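Local coordinates for Phikz039 (Pseudomonas phage phikz, PDB 3ZBQ), which is a phage tubulin-like protein (PhuZ), related to tubulin and FtsZ, that binds guanosine-5'-diphosphate, at residues A[70-75]-A[141-146]; A[132-135]-A[139-142]. One frame throughout, in Å; residues are numbered along the deposited sequence.

Contact 1. Residues A[70-75]-A[141-146]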
# COMPACT_ATOMS: atom_id res chain seq x y z
N MET A 70 3.24 6.46 -16.37
CA MET A 70 4.66 6.15 -16.36
C MET A 70 4.97 4.75 -16.90
O MET A 70 6.12 4.34 -16.95
CB MET A 70 5.22 6.34 -14.94
CG MET A 70 5.33 7.80 -14.54
SD MET A 70 6.72 8.64 -15.31
CE MET A 70 5.85 9.96 -16.15
N GLY A 71 3.92 4.04 -17.31
CA GLY A 71 4.07 2.71 -17.89
C GLY A 71 5.04 1.77 -17.19
O GLY A 71 5.95 1.24 -17.82
N LYS A 72 4.85 1.58 -15.88
CA LYS A 72 5.66 0.68 -15.06
C LYS A 72 7.14 1.04 -14.94
O LYS A 72 7.95 0.21 -14.50
CB LYS A 72 5.46 -0.78 -15.48
CG LYS A 72 4.02 -1.24 -15.33
CD LYS A 72 3.91 -2.73 -15.59
CE LYS A 72 2.47 -3.21 -15.41
NZ LYS A 72 1.55 -2.64 -16.43
N ASP A 73 7.50 2.26 -15.31
CA ASP A 73 8.87 2.75 -15.16
C ASP A 73 8.99 3.41 -13.80
O ASP A 73 8.79 4.62 -13.67
CB ASP A 73 9.22 3.75 -16.27
CG ASP A 73 10.72 4.04 -16.35
OD1 ASP A 73 11.42 3.98 -15.31
OD2 ASP A 73 11.19 4.34 -17.47
N ARG A 74 9.32 2.62 -12.78
CA ARG A 74 9.36 3.10 -11.40
C ARG A 74 10.41 4.19 -11.18
O ARG A 74 10.18 5.14 -10.43
CB ARG A 74 9.62 1.93 -10.43
CG ARG A 74 8.41 1.50 -9.63
CD ARG A 74 8.78 0.52 -8.51
NE ARG A 74 8.59 1.11 -7.17
CZ ARG A 74 9.53 1.15 -6.23
NH1 ARG A 74 10.72 0.61 -6.45
NH2 ARG A 74 9.27 1.71 -5.05
N LYS A 75 11.56 4.06 -11.83
CA LYS A 75 12.62 5.06 -11.67
C LYS A 75 12.22 6.40 -12.27
O LYS A 75 12.39 7.44 -11.64
CB LYS A 75 13.94 4.57 -12.26
CG LYS A 75 14.50 3.38 -11.51
CD LYS A 75 15.89 3.03 -12.01
CE LYS A 75 16.42 1.81 -11.27
NZ LYS A 75 17.82 1.48 -11.65
N LEU A 141 7.44 -7.63 -11.59
CA LEU A 141 8.05 -8.35 -10.48
C LEU A 141 9.21 -7.53 -9.91
O LEU A 141 9.38 -7.44 -8.70
CB LEU A 141 8.52 -9.74 -10.92
CG LEU A 141 9.41 -10.53 -9.95
CD1 LEU A 141 8.71 -10.77 -8.60
CD2 LEU A 141 9.81 -11.85 -10.58
N ARG A 142 10.00 -6.94 -10.80
CA ARG A 142 11.06 -6.03 -10.41
C ARG A 142 10.48 -4.85 -9.60
O ARG A 142 11.04 -4.44 -8.57
CB ARG A 142 11.80 -5.53 -11.65
CG ARG A 142 13.03 -4.70 -11.37
CD ARG A 142 13.53 -4.05 -12.64
NE ARG A 142 13.65 -5.03 -13.72
CZ ARG A 142 13.73 -4.72 -15.01
NH1 ARG A 142 13.69 -3.46 -15.41
NH2 ARG A 142 13.83 -5.69 -15.91
N ASN A 143 9.34 -4.34 -10.06
CA ASN A 143 8.68 -3.25 -9.33
C ASN A 143 8.18 -3.68 -7.97
O ASN A 143 8.35 -2.94 -6.99
CB ASN A 143 7.53 -2.66 -10.16
CG ASN A 143 8.03 -1.86 -11.34
OD1 ASN A 143 9.22 -1.51 -11.41
ND2 ASN A 143 7.13 -1.55 -12.27
N SER A 144 7.56 -4.86 -7.88
CA SER A 144 7.04 -5.33 -6.59
C SER A 144 8.18 -5.63 -5.62
O SER A 144 8.06 -5.35 -4.41
CB SER A 144 6.13 -6.56 -6.77
OG SER A 144 4.92 -6.24 -7.46
N SER A 145 9.29 -6.17 -6.12
CA SER A 145 10.46 -6.40 -5.26
C SER A 145 11.05 -5.08 -4.76
O SER A 145 11.41 -4.96 -3.58
CB SER A 145 11.54 -7.20 -5.99
OG SER A 145 11.06 -8.48 -6.36
N GLY A 146 11.16 -4.10 -5.66
CA GLY A 146 11.60 -2.77 -5.27
C GLY A 146 10.67 -2.12 -4.26
O GLY A 146 11.10 -1.44 -3.33
O HOH W 1 12.04 -1.44 -8.29
O HOH W 2 10.70 -0.22 -13.25
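N143 ND2 is held by two backbone carbonyls: it donates to K72 O at 3.0 Å and also bonds to G105 O. The bond to K72 is nearly straight, N-H...O 173°, and the acceptor lies almost in the plane of the carboxamide, although the nitrogen itself sits tilted out of the K72 carbonyl plane. The other end of the amide is used as well. A water donates to N143 OD1 at 2.7 Å and accepts from R74 N, so the flat group is pinned at both ends and its rotation is fixed. CG of N143 lies anti to its carbonyl carbon (chi1 -71°), which carries the amide off the side of helix 138-158 toward the turn.

That turn, M70 to D73, is a type I' beta turn closed by D73 N to M70 O, and K72 takes a positive phi within it. D73 then serves as N-cap of helix 74-81 through the bond from A76 N to its OD1. G105 belongs to the glycine-rich loop after strand 97-103, a hallmark of the tubulin/FtsZ fold, so N143 ties that loop and the turn to one helix.

R74 passes alongside the amide in the opposite direction, its CD 3.6 Å from N143 OD1. A bend at chi3 (112°) then turns the guanidinium across the helix surface, with N143 O over one face. G146 has no side chain to intervene, and R74 NH1 comes within 3.5 Å of G146 C. A second water accepts from R74 NH1 at 3.1 Å and donates to R142 O. Further bonds hold the other nitrogens, NE to S110 OG and NH2 to T150 OG1.

Contact 2. Residues A[132-135]-A[139-142]. With GDP (guanosine-5'-diphosphate), chain B.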
# COMPACT_ATOMS: atom_id res chain seq x y z
N ILE A 132 -0.87 -3.85 -3.19
CA ILE A 132 -1.11 -5.01 -4.05
C ILE A 132 0.18 -5.50 -4.71
O ILE A 132 0.82 -4.76 -5.47
CB ILE A 132 -2.14 -4.69 -5.17
CG1 ILE A 132 -3.44 -4.15 -4.57
CG2 ILE A 132 -2.42 -5.92 -6.03
CD1 ILE A 132 -4.35 -3.46 -5.57
N GLY A 133 0.57 -6.74 -4.43
CA GLY A 133 1.75 -7.31 -5.06
C GLY A 133 1.40 -7.97 -6.39
O GLY A 133 0.33 -8.57 -6.52
N SER A 134 2.28 -7.85 -7.38
CA SER A 134 2.05 -8.51 -8.67
C SER A 134 3.36 -8.91 -9.32
O SER A 134 4.43 -8.41 -8.95
CB SER A 134 1.20 -7.64 -9.61
OG SER A 134 1.88 -6.45 -10.00
N TYR A 135 3.29 -9.80 -10.30
CA TYR A 135 4.50 -10.34 -10.90
C TYR A 135 4.18 -10.95 -12.24
O TYR A 135 4.75 -11.98 -12.59
CB TYR A 135 5.13 -11.39 -9.99
CG TYR A 135 4.12 -12.28 -9.32
CD1 TYR A 135 3.58 -13.38 -9.96
CD2 TYR A 135 3.71 -12.01 -8.01
CE1 TYR A 135 2.65 -14.19 -9.33
CE2 TYR A 135 2.79 -12.81 -7.38
CZ TYR A 135 2.26 -13.89 -8.04
OH TYR A 135 1.34 -14.68 -7.37
N ILE A 139 9.25 -6.91 -15.46
CA ILE A 139 9.25 -5.52 -14.97
C ILE A 139 8.35 -5.33 -13.74
O ILE A 139 8.73 -4.67 -12.78
CB ILE A 139 8.93 -4.48 -16.11
CG1 ILE A 139 9.28 -3.06 -15.66
CG2 ILE A 139 7.48 -4.61 -16.59
CD1 ILE A 139 9.23 -2.01 -16.79
N SER A 140 7.16 -5.92 -13.75
CA SER A 140 6.26 -5.75 -12.61
C SER A 140 6.76 -6.50 -11.37
O SER A 140 6.55 -6.06 -10.23
CB SER A 140 4.83 -6.17 -12.96
OG SER A 140 4.75 -7.55 -13.20
N LEU A 141 7.44 -7.63 -11.59
CA LEU A 141 8.05 -8.35 -10.48
C LEU A 141 9.21 -7.53 -9.91
O LEU A 141 9.38 -7.44 -8.70
CB LEU A 141 8.52 -9.74 -10.92
CG LEU A 141 9.41 -10.53 -9.95
CD1 LEU A 141 8.71 -10.77 -8.60
CD2 LEU A 141 9.81 -11.85 -10.58
N ARG A 142 10.00 -6.94 -10.80
CA ARG A 142 11.06 -6.03 -10.41
C ARG A 142 10.48 -4.85 -9.60
O ARG A 142 11.04 -4.44 -8.57
CB ARG A 142 11.80 -5.53 -11.65
CG ARG A 142 13.03 -4.70 -11.37
CD ARG A 142 13.53 -4.05 -12.64
NE ARG A 142 13.65 -5.03 -13.72
CZ ARG A 142 13.73 -4.72 -15.01
NH1 ARG A 142 13.69 -3.46 -15.41
NH2 ARG A 142 13.83 -5.69 -15.91
PB GDP B . 0.48 2.72 -11.60
O1B GDP B . -0.59 3.63 -12.16
O2B GDP B . 0.54 2.84 -10.10
O3B GDP B . 1.83 3.02 -12.21
O3A GDP B . 0.17 1.18 -11.95
PA GDP B . -1.25 0.45 -11.81
O1A GDP B . -2.36 0.99 -12.68
O2A GDP B . -1.67 0.40 -10.36
O5' GDP B . -0.90 -1.03 -12.32
C5' GDP B . 0.16 -1.77 -11.73
C4' GDP B . -0.35 -3.18 -11.41
O4' GDP B . -1.31 -3.11 -10.35
C3' GDP B . -1.08 -3.85 -12.55
O3' GDP B . -0.14 -4.54 -13.40
C2' GDP B . -2.02 -4.79 -11.84
O2' GDP B . -1.31 -5.98 -11.48
C1' GDP B . -2.31 -4.10 -10.53
N9 GDP B . -3.61 -3.39 -10.55
C8 GDP B . -3.94 -2.26 -11.21
N7 GDP B . -5.22 -1.91 -10.96
C5 GDP B . -5.74 -2.82 -10.11
C6 GDP B . -7.03 -3.06 -9.44
O6 GDP B . -8.00 -2.27 -9.60
N1 GDP B . -7.12 -4.13 -8.63
C2 GDP B . -6.10 -4.99 -8.44
N2 GDP B . -6.26 -6.06 -7.62
N3 GDP B . -4.89 -4.83 -9.02
C4 GDP B . -4.67 -3.79 -9.85
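Y135 and L141 form the close-packed, apolar side of this contact, CB to CB at 3.9 Å, with L141 CD1 reaching the same Y135 methylene. The Y135 ring then leads away from the helix, its OH bonding to R291 and E168, while L141 continues onto L292 and R295 of helix 284-304, which covers this side.

S140 fills the inside of the bend. Its OG lies between the backbone N and the carbonyl carbon (chi1 66°), which places it 3.6 Å from Y135 C. The hydroxyl is fixed there by bonds to D136 OD1 and S137 N, both in the short connection between the segments. Nearby, S134 O and S140 O approach to 3.4 Å; both are acceptors, and S144 OG hydrogen-bonds to S134 O and only weakly to S140 O.

The two segments fit less closely near the S134 side chain, whose OG stands 4.2 Å from S140 CB. S134 packs instead on the nucleotide, its CB 3.5 Å from O2' of the ribose, and I132 CD1 sits 3.7 Å from C2 of the guanine. R142 faces away from the strand and is exposed to solvent.

Strand 127-133, helix 138-158 and strand 163-168 make a beta-alpha-beta unit, with the nucleotide at the strand-to-helix turn, as in the Rossmann-like nucleotide-binding domain of tubulin and FtsZ.

How the contacts relate
The two contacts meet on helix 138-158, sharing L141 and R142, and their centres lie about 7 Å apart. They are joined directly by a hydrogen bond, S144 OG to S134 O at 2.7 Å, and by packing of I139 CD1 against K72 O at 3.4 Å. Thus the helix carries the 70-75 turn on one flank and the end of strand 127-133 on another. Both contacts supply residues to the pocket of guanosine-5'-diphosphate: in contact 1, K72 CE comes within 3.6 Å of the ribose O3', and I132 and S134 of contact 2 belong to the same pocket.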